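Translation initiation inhibitor (Streptococcus pyogenes, PDB 2EWC) is of unknown function but belongs to the widespread YjgF family, and is named a putative inhibitor of translation initiation. Local coordinates at residues B[18-32]-B[44-58]. Residues are numbered along the deposited sequence; the frame is centred on the assembly and turned at random.
Sequences LVEAGDFYYLNYCVG and GAFDEMERRLALVGL
Leu27 divides its two methyls over the helix: CD1 meets Leu53 CD2 at 4.0 Å and the CG of selenomethionine Met49, while CD2 rests on Arg52 CB at 3.7 Å. Next to it, Leu18 and Val56 meet tip to tip, CD2 against CG1. Val56 also slides past the Tyr25 ring, and Leu58 sets CD1 over one face of that ring, a CH-pi contact 4.0 Å from the centroid. A Schellman motif with Gly57 at C-prime ends the helix, and Val56 and Leu58, on either side of Gly57 in the chain, both face this aromatic. Hairpin 18-30 belongs to the sheet and helix 38-54 lies against one of its faces, as in the alpha-beta YjgF fold; strand 24-30 runs roughly antiparallel to helix segment 44-54, at 157°. Farther along, Cys30 SG lies 3.8 Å from Met49 CA and 3.4 Å from Arg52 NH1. Extended from CG to NE, Arg52 reaches Tyr29 O with NH1 (2.9 Å); the oxygen lies in the guanidinium plane, although NH1 stands above the carbonyl plane. Asp8 takes the NE of Arg52 in a salt bridge, and a water links Arg52 NH2 to Tyr29 O. At the outer end, Val31 N gives a nearly straight bond (170°) to the anti lone pair of Glu48 OE1, while OE2 pairs with Arg51.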
# COMPACT_ATOMS: atom_id res chain seq x y z
N LEU B 18 29.37 10.18 -36.50
CA LEU B 18 28.85 11.28 -35.72
C LEU B 18 28.15 12.26 -36.66
O LEU B 18 28.77 12.77 -37.62
CB LEU B 18 29.99 12.02 -35.00
CG LEU B 18 29.53 13.25 -34.22
CD1 LEU B 18 28.90 12.82 -32.92
CD2 LEU B 18 30.66 14.23 -33.97
N VAL B 19 26.88 12.55 -36.38
CA VAL B 19 26.11 13.49 -37.17
C VAL B 19 25.92 14.73 -36.33
O VAL B 19 25.49 14.64 -35.18
CB VAL B 19 24.74 12.94 -37.56
CG1 VAL B 19 23.96 13.97 -38.38
CG2 VAL B 19 24.86 11.64 -38.33
N GLU B 20 26.30 15.89 -36.88
CA GLU B 20 26.09 17.17 -36.22
C GLU B 20 24.85 17.80 -36.83
O GLU B 20 24.75 17.92 -38.06
CB GLU B 20 27.32 18.07 -36.44
CG GLU B 20 27.18 19.51 -35.92
CD GLU B 20 28.23 20.46 -36.53
OE1 GLU B 20 29.39 20.04 -36.78
OE2 GLU B 20 27.88 21.63 -36.79
N ALA B 21 23.91 18.22 -35.97
CA ALA B 21 22.65 18.79 -36.38
C ALA B 21 22.40 19.95 -35.44
O ALA B 21 21.92 19.76 -34.33
CB ALA B 21 21.52 17.74 -36.24
N GLY B 22 22.75 21.16 -35.87
CA GLY B 22 22.63 22.33 -35.00
C GLY B 22 23.48 22.19 -33.75
O GLY B 22 24.70 22.07 -33.85
N ASP B 23 22.84 22.20 -32.58
CA ASP B 23 23.54 22.12 -31.29
C ASP B 23 23.72 20.68 -30.79
O ASP B 23 24.31 20.46 -29.72
CB ASP B 23 22.80 22.95 -30.23
CG ASP B 23 22.83 24.46 -30.52
OD1 ASP B 23 23.76 24.95 -31.23
OD2 ASP B 23 21.93 25.17 -30.00
N PHE B 24 23.19 19.71 -31.54
CA PHE B 24 23.18 18.30 -31.12
C PHE B 24 24.02 17.39 -31.99
O PHE B 24 24.16 17.63 -33.19
CB PHE B 24 21.75 17.79 -31.02
CG PHE B 24 21.00 18.39 -29.85
CD1 PHE B 24 21.00 17.77 -28.61
CD2 PHE B 24 20.37 19.63 -29.98
CE1 PHE B 24 20.34 18.34 -27.52
CE2 PHE B 24 19.71 20.21 -28.90
CZ PHE B 24 19.69 19.56 -27.67
N TYR B 25 24.62 16.38 -31.36
CA TYR B 25 25.55 15.49 -32.03
C TYR B 25 25.12 14.07 -31.76
O TYR B 25 24.96 13.69 -30.60
CB TYR B 25 26.97 15.72 -31.53
CG TYR B 25 27.47 17.11 -31.80
CD1 TYR B 25 28.30 17.36 -32.88
CD2 TYR B 25 27.06 18.19 -31.00
CE1 TYR B 25 28.75 18.65 -33.15
CE2 TYR B 25 27.51 19.48 -31.27
CZ TYR B 25 28.35 19.69 -32.34
OH TYR B 25 28.80 20.95 -32.62
N TYR B 26 24.91 13.31 -32.83
CA TYR B 26 24.40 11.94 -32.71
C TYR B 26 25.50 10.93 -33.04
O TYR B 26 26.03 10.92 -34.15
CB TYR B 26 23.20 11.73 -33.64
CG TYR B 26 22.05 12.58 -33.21
CD1 TYR B 26 21.04 12.05 -32.42
CD2 TYR B 26 22.00 13.94 -33.55
CE1 TYR B 26 20.01 12.83 -31.97
CE2 TYR B 26 20.96 14.72 -33.12
CZ TYR B 26 19.96 14.16 -32.34
OH TYR B 26 18.92 14.93 -31.88
N LEU B 27 25.83 10.10 -32.07
CA LEU B 27 26.86 9.07 -32.22
C LEU B 27 26.27 7.75 -32.68
O LEU B 27 25.32 7.23 -32.08
CB LEU B 27 27.61 8.88 -30.91
CG LEU B 27 28.52 10.04 -30.47
CD1 LEU B 27 28.29 10.44 -29.00
CD2 LEU B 27 29.94 9.65 -30.70
N ASN B 28 26.80 7.23 -33.78
CA ASN B 28 26.55 5.86 -34.20
C ASN B 28 27.01 4.91 -33.05
O ASN B 28 27.71 5.36 -32.12
CB ASN B 28 27.33 5.61 -35.49
CG ASN B 28 26.94 4.33 -36.18
OD1 ASN B 28 25.93 4.27 -36.88
ND2 ASN B 28 27.75 3.29 -36.02
N TYR B 29 26.59 3.64 -33.07
CA TYR B 29 27.04 2.70 -32.03
C TYR B 29 28.57 2.71 -31.99
O TYR B 29 29.23 2.76 -33.03
CB TYR B 29 26.49 1.28 -32.25
CG TYR B 29 27.00 0.60 -33.51
CD1 TYR B 29 28.21 -0.09 -33.51
CD2 TYR B 29 26.27 0.67 -34.70
CE1 TYR B 29 28.69 -0.72 -34.67
CE2 TYR B 29 26.72 0.06 -35.86
CZ TYR B 29 27.94 -0.64 -35.84
OH TYR B 29 28.41 -1.24 -36.99
N CYS B 30 29.11 2.69 -30.78
CA CYS B 30 30.54 2.69 -30.54
C CYS B 30 30.98 1.36 -29.96
O CYS B 30 30.38 0.85 -29.03
CB CYS B 30 30.93 3.79 -29.57
SG CYS B 30 30.55 5.44 -30.13
N VAL B 31 32.08 0.87 -30.49
CA VAL B 31 32.58 -0.45 -30.24
C VAL B 31 34.10 -0.37 -30.22
O VAL B 31 34.67 0.42 -30.97
CB VAL B 31 32.04 -1.38 -31.37
CG1 VAL B 31 33.14 -1.83 -32.35
CG2 VAL B 31 31.33 -2.53 -30.79
N GLY B 32 34.76 -1.12 -29.34
CA GLY B 32 36.23 -1.10 -29.24
C GLY B 32 36.81 -2.30 -28.50
O GLY B 32 36.10 -2.98 -27.74
N GLY B 44 36.94 0.23 -24.49
CA GLY B 44 37.10 0.37 -25.92
C GLY B 44 35.93 1.12 -26.54
O GLY B 44 36.13 1.96 -27.41
N ALA B 45 34.70 0.84 -26.11
CA ALA B 45 33.57 1.54 -26.68
C ALA B 45 33.67 3.04 -26.34
O ALA B 45 33.44 3.88 -27.19
CB ALA B 45 32.30 0.96 -26.18
N PHE B 46 34.02 3.35 -25.09
CA PHE B 46 34.09 4.74 -24.64
C PHE B 46 35.28 5.48 -25.27
O PHE B 46 35.21 6.71 -25.45
CB PHE B 46 34.18 4.83 -23.11
CG PHE B 46 32.88 4.51 -22.38
CD1 PHE B 46 31.65 4.85 -22.91
CD2 PHE B 46 32.92 3.93 -21.12
CE1 PHE B 46 30.46 4.58 -22.22
CE2 PHE B 46 31.73 3.66 -20.42
CZ PHE B 46 30.51 3.98 -20.97
N ASP B 47 36.36 4.76 -25.59
CA ASP B 47 37.48 5.33 -26.36
C ASP B 47 37.00 5.76 -27.76
O ASP B 47 37.40 6.84 -28.22
CB ASP B 47 38.63 4.34 -26.53
CG ASP B 47 39.40 4.05 -25.23
OD1 ASP B 47 39.29 4.80 -24.23
OD2 ASP B 47 40.17 3.04 -25.24
N GLU B 48 36.19 4.94 -28.43
CA GLU B 48 35.62 5.34 -29.73
C GLU B 48 34.71 6.57 -29.57
O GLU B 48 34.79 7.50 -30.39
CB GLU B 48 34.85 4.22 -30.44
CG GLU B 48 35.52 3.66 -31.73
CD GLU B 48 34.52 3.29 -32.88
OE1 GLU B 48 33.46 2.60 -32.66
OE2 GLU B 48 34.83 3.66 -34.04
N MSE B 49 33.86 6.56 -28.53
CA MSE B 49 32.97 7.67 -28.25
C MSE B 49 33.77 8.98 -28.10
O MSE B 49 33.42 10.00 -28.71
CB MSE B 49 32.10 7.40 -27.01
CG MSE B 49 31.12 8.51 -26.66
SE MSE B 49 29.93 8.15 -25.32
CE MSE B 49 31.01 7.76 -23.97
N GLU B 50 34.85 8.93 -27.30
CA GLU B 50 35.75 10.07 -27.14
C GLU B 50 36.43 10.48 -28.45
O GLU B 50 36.58 11.68 -28.72
CB GLU B 50 36.83 9.79 -26.08
CG GLU B 50 36.29 9.72 -24.66
CD GLU B 50 37.38 9.66 -23.61
OE1 GLU B 50 38.29 8.78 -23.71
OE2 GLU B 50 37.34 10.50 -22.68
N ARG B 51 36.88 9.49 -29.22
CA ARG B 51 37.51 9.74 -30.51
C ARG B 51 36.56 10.51 -31.40
O ARG B 51 36.94 11.49 -32.00
CB ARG B 51 37.90 8.43 -31.23
CG ARG B 51 38.59 8.68 -32.59
CD ARG B 51 38.94 7.41 -33.36
NE ARG B 51 37.74 6.70 -33.80
CZ ARG B 51 37.02 6.98 -34.89
NH1 ARG B 51 37.37 7.96 -35.71
NH2 ARG B 51 35.93 6.26 -35.15
N ARG B 52 35.31 10.05 -31.48
CA ARG B 52 34.36 10.69 -32.38
C ARG B 52 34.01 12.09 -31.90
O ARG B 52 33.97 13.01 -32.70
CB ARG B 52 33.12 9.82 -32.57
CG ARG B 52 33.30 8.74 -33.64
CD ARG B 52 32.28 7.62 -33.43
NE ARG B 52 32.30 6.63 -34.50
CZ ARG B 52 31.57 5.51 -34.51
NH1 ARG B 52 30.78 5.20 -33.48
NH2 ARG B 52 31.65 4.68 -35.56
N LEU B 53 33.79 12.24 -30.60
CA LEU B 53 33.51 13.52 -30.01
C LEU B 53 34.66 14.54 -30.22
O LEU B 53 34.40 15.74 -30.39
CB LEU B 53 33.20 13.36 -28.51
CG LEU B 53 31.85 12.71 -28.16
CD1 LEU B 53 31.78 12.42 -26.66
CD2 LEU B 53 30.70 13.61 -28.59
N ALA B 54 35.90 14.05 -30.21
CA ALA B 54 37.05 14.90 -30.46
C ALA B 54 37.07 15.49 -31.88
O ALA B 54 37.69 16.53 -32.11
CB ALA B 54 38.37 14.15 -30.15
N LEU B 55 36.39 14.86 -32.83
CA LEU B 55 36.27 15.43 -34.19
C LEU B 55 35.59 16.82 -34.22
O LEU B 55 35.80 17.61 -35.14
CB LEU B 55 35.52 14.45 -35.11
CG LEU B 55 36.25 13.11 -35.30
CD1 LEU B 55 35.37 12.06 -35.91
CD2 LEU B 55 37.52 13.29 -36.12
N VAL B 56 34.79 17.12 -33.20
CA VAL B 56 34.07 18.38 -33.14
C VAL B 56 34.49 19.16 -31.89
O VAL B 56 33.78 20.08 -31.45
CB VAL B 56 32.53 18.15 -33.19
CG1 VAL B 56 32.13 17.62 -34.56
CG2 VAL B 56 32.06 17.18 -32.06
N GLY B 57 35.64 18.79 -31.34
CA GLY B 57 36.23 19.48 -30.20
C GLY B 57 35.46 19.29 -28.90
O GLY B 57 35.53 20.14 -28.00
N LEU B 58 34.73 18.18 -28.79
CA LEU B 58 33.96 17.90 -27.59
C LEU B 58 34.58 16.78 -26.78
O LEU B 58 35.53 16.11 -27.20
CB LEU B 58 32.49 17.58 -27.92
CG LEU B 58 31.67 18.69 -28.58
CD1 LEU B 58 30.30 18.17 -28.94
CD2 LEU B 58 31.58 19.94 -27.67
O HOH W 1 30.93 1.74 -34.87